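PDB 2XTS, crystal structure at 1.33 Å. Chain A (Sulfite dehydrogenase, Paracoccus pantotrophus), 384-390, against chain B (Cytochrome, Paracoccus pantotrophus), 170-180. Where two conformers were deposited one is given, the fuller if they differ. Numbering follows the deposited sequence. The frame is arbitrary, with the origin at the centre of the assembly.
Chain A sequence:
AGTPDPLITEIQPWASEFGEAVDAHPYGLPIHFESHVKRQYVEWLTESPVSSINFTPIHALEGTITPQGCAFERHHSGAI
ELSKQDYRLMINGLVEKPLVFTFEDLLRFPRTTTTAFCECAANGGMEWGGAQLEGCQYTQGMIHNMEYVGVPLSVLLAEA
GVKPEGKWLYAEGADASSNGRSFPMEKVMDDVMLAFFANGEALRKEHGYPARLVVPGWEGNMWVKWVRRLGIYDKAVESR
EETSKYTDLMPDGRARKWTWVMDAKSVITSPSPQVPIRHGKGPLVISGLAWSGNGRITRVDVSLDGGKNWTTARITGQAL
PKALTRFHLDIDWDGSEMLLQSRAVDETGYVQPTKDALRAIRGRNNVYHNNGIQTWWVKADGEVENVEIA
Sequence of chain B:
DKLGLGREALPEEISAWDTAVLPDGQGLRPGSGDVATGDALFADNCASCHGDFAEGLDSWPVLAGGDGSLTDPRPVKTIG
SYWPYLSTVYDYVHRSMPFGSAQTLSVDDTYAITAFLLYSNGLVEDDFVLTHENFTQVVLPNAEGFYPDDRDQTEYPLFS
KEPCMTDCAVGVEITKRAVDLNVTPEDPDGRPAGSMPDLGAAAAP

Chain A (384-390) VENVEIA
Chain B 170-180: VGVEITKRAVD

Strand 384-389 of chain A and strand 174-177 of chain B run antiparallel, 146° between their N-to-C directions, with axes 4.5 Å apart at closest approach. V387(A) faces R177(B) in a non-hydrogen-bonded pair (CA to CA, 4.6 Å) and E388(A) faces K176(B) in a hydrogen-bonded one (CA to CA, 4.9 Å). The register then slips by one residue, so that I389(A) pairs with I174(B) (CA to CA, 4.4 Å). T175(B), at phi/psi -112/-31, occupies this bulge; its N still reaches E388(A) O at 2.9 Å, while E388(A) N donates to K176(B) O at 3.0 Å. The ladder extends through A178(B) N to N386(A) O (3.2 Å, 173°) and, at the chain A terminus, A390(A) N to E173(B) O (2.9 Å). The terminal carboxylate accepts from E173(B) N through A390(A) OXT at 3.0 Å.

The CA-to-CB bond of E385(A) points toward chain B, and chi1 m, chi2 t and chi3 29° carry the carboxylate to R177(B), whose m, t, p chain brings its end nearer. The pairing is bidentate: R177(B) NE lies 2.9 Å from E385(A) OE1, and R177(B) NH2 lies 2.8 Å from E385(A) OE2, which sits near the guanidinium plane. Water 1 links E385(A) OE1, N386(A) O and V179(B) N.

V387(A) (m), I389(A) (p, t) and I174(B) (m, t) share one sheet face. There V387(A) CG1 meets I174(B) CG2 at 4.0 Å, and I389(A) CG2 meets I174(B) CG1 at 3.9 Å; I389(A) CD1 extends to V172(B) CG1 at 4.2 Å.

E388(A) (m, t) and K176(B) (m, m, t, p) occupy the other face. The lysine end leads away, yet water 2 joins K176(B) NZ to E388(A) OE1, and water 3 joins that oxygen to T175(B) OG1. G171(B) has no side chain, and an ideal CB on it would lie 2.0 Å from A390(A) O, a clash.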

# COMPACT_ATOMS: atom_id res chain seq x y z
N VAL A 384 -8.87 16.62 -22.82
CA VAL A 384 -9.00 15.22 -23.18
C VAL A 384 -10.44 14.79 -22.94
O VAL A 384 -10.99 15.07 -21.87
CB VAL A 384 -8.03 14.35 -22.34
CG1 VAL A 384 -8.14 12.90 -22.71
CG2 VAL A 384 -6.58 14.84 -22.50
N GLU A 385 -11.04 14.09 -23.91
CA GLU A 385 -12.44 13.67 -23.81
C GLU A 385 -12.62 12.17 -23.93
O GLU A 385 -11.92 11.48 -24.68
CB GLU A 385 -13.27 14.33 -24.92
CG GLU A 385 -13.60 15.80 -24.72
CD GLU A 385 -14.64 16.34 -25.67
OE1 GLU A 385 -15.50 15.56 -26.11
OE2 GLU A 385 -14.62 17.56 -25.94
N ASN A 386 -13.62 11.67 -23.20
CA ASN A 386 -14.18 10.35 -23.40
C ASN A 386 -15.09 10.40 -24.63
O ASN A 386 -16.06 11.18 -24.65
CB ASN A 386 -15.02 9.98 -22.19
CG ASN A 386 -15.73 8.64 -22.34
OD1 ASN A 386 -15.41 7.86 -23.23
ND2 ASN A 386 -16.73 8.42 -21.51
N VAL A 387 -14.74 9.64 -25.66
CA VAL A 387 -15.49 9.54 -26.90
C VAL A 387 -15.65 8.10 -27.31
O VAL A 387 -14.90 7.25 -26.87
CB VAL A 387 -14.82 10.33 -28.06
CG1 VAL A 387 -14.68 11.80 -27.69
CG2 VAL A 387 -13.49 9.74 -28.45
N GLU A 388 -16.64 7.83 -28.17
CA GLU A 388 -16.63 6.63 -29.03
C GLU A 388 -16.28 7.07 -30.43
O GLU A 388 -16.58 8.20 -30.82
CB GLU A 388 -17.98 5.92 -29.08
CG GLU A 388 -18.38 5.30 -27.78
CD GLU A 388 -19.53 4.32 -27.90
OE1 GLU A 388 -20.18 4.24 -28.96
OE2 GLU A 388 -19.84 3.62 -26.91
N ILE A 389 -15.65 6.17 -31.17
CA ILE A 389 -15.36 6.39 -32.57
C ILE A 389 -15.85 5.19 -33.38
O ILE A 389 -15.93 4.07 -32.87
CB ILE A 389 -13.85 6.65 -32.82
CG1 ILE A 389 -12.98 5.50 -32.31
CG2 ILE A 389 -13.45 8.00 -32.26
CD1 ILE A 389 -11.52 5.65 -32.73
N ALA A 390 -16.18 5.44 -34.64
CA ALA A 390 -16.66 4.37 -35.53
C ALA A 390 -16.46 4.77 -36.98
O ALA A 390 -16.74 3.97 -37.88
CB ALA A 390 -18.14 4.08 -35.28
OXT ALA A 390 -16.06 5.89 -37.29
N VAL B 170 -9.93 0.61 -39.69
CA VAL B 170 -10.85 0.99 -38.62
C VAL B 170 -11.48 2.36 -38.87
O VAL B 170 -10.84 3.26 -39.43
CB VAL B 170 -10.12 1.00 -37.24
CG1 VAL B 170 -9.21 2.22 -37.11
CG2 VAL B 170 -11.13 0.95 -36.10
N GLY B 171 -12.72 2.54 -38.42
CA GLY B 171 -13.37 3.84 -38.48
C GLY B 171 -12.97 4.71 -37.30
O GLY B 171 -12.92 4.22 -36.15
N VAL B 172 -12.66 5.98 -37.56
CA VAL B 172 -12.14 6.89 -36.53
C VAL B 172 -12.90 8.21 -36.43
O VAL B 172 -12.41 9.18 -35.85
CB VAL B 172 -10.63 7.16 -36.74
CG1 VAL B 172 -9.86 5.88 -36.54
CG2 VAL B 172 -10.36 7.76 -38.14
N GLU B 173 -14.13 8.22 -36.93
CA GLU B 173 -15.01 9.37 -36.75
C GLU B 173 -15.58 9.38 -35.33
O GLU B 173 -16.09 8.37 -34.87
CB GLU B 173 -16.17 9.34 -37.76
CG GLU B 173 -17.34 10.28 -37.51
CD GLU B 173 -18.40 10.19 -38.60
OE1 GLU B 173 -18.05 10.33 -39.80
OE2 GLU B 173 -19.59 9.99 -38.27
N ILE B 174 -15.57 10.55 -34.69
CA ILE B 174 -16.15 10.65 -33.34
C ILE B 174 -17.67 10.57 -33.43
O ILE B 174 -18.29 11.34 -34.18
CB ILE B 174 -15.68 11.93 -32.62
CG1 ILE B 174 -14.20 11.83 -32.32
CG2 ILE B 174 -16.46 12.13 -31.30
CD1 ILE B 174 -13.64 13.14 -31.90
N THR B 175 -18.26 9.61 -32.71
CA THR B 175 -19.71 9.36 -32.74
C THR B 175 -20.45 9.68 -31.46
O THR B 175 -21.63 9.99 -31.50
CB THR B 175 -20.03 7.90 -33.05
OG1 THR B 175 -19.32 7.09 -32.12
CG2 THR B 175 -19.64 7.57 -34.48
N LYS B 176 -19.80 9.54 -30.31
CA LYS B 176 -20.39 9.83 -29.00
C LYS B 176 -19.38 10.64 -28.19
O LYS B 176 -18.17 10.40 -28.30
CB LYS B 176 -20.69 8.54 -28.26
CG LYS B 176 -21.72 7.60 -28.88
CD LYS B 176 -23.11 8.19 -28.98
CE LYS B 176 -24.19 7.18 -29.32
NZ LYS B 176 -24.55 6.28 -28.16
N ARG B 177 -19.88 11.61 -27.44
CA ARG B 177 -19.07 12.40 -26.51
C ARG B 177 -19.73 12.53 -25.15
O ARG B 177 -20.87 12.97 -25.06
CB ARG B 177 -18.86 13.83 -27.07
CG ARG B 177 -18.12 13.88 -28.40
CD ARG B 177 -18.14 15.27 -29.00
NE ARG B 177 -17.39 16.23 -28.21
CZ ARG B 177 -17.35 17.53 -28.47
NH1 ARG B 177 -18.04 18.03 -29.50
NH2 ARG B 177 -16.64 18.35 -27.73
N ALA B 178 -19.03 12.14 -24.10
CA ALA B 178 -19.56 12.26 -22.73
C ALA B 178 -19.89 13.70 -22.37
O ALA B 178 -20.79 13.95 -21.59
CB ALA B 178 -18.58 11.67 -21.72
N VAL B 179 -19.14 14.67 -22.89
CA VAL B 179 -19.44 16.06 -22.56
C VAL B 179 -20.84 16.47 -23.00
O VAL B 179 -21.40 17.41 -22.47
CB VAL B 179 -18.43 17.05 -23.14
CG1 VAL B 179 -17.07 16.91 -22.46
CG2 VAL B 179 -18.35 16.96 -24.68
N ASP B 180 -21.42 15.79 -23.98
CA ASP B 180 -22.81 16.04 -24.37
C ASP B 180 -23.81 15.79 -23.26
O ASP B 180 -24.85 16.43 -23.23
CB ASP B 180 -23.22 15.14 -25.54
CG ASP B 180 -22.50 15.46 -26.85
OD1 ASP B 180 -21.89 16.53 -26.97
OD2 ASP B 180 -22.60 14.62 -27.78
O HOH W 1 -16.58 13.89 -24.31
O HOH W 2 -22.85 3.99 -28.86
O HOH W 3 -20.27 4.69 -31.61
O HOH W 4 -13.45 2.26 -34.46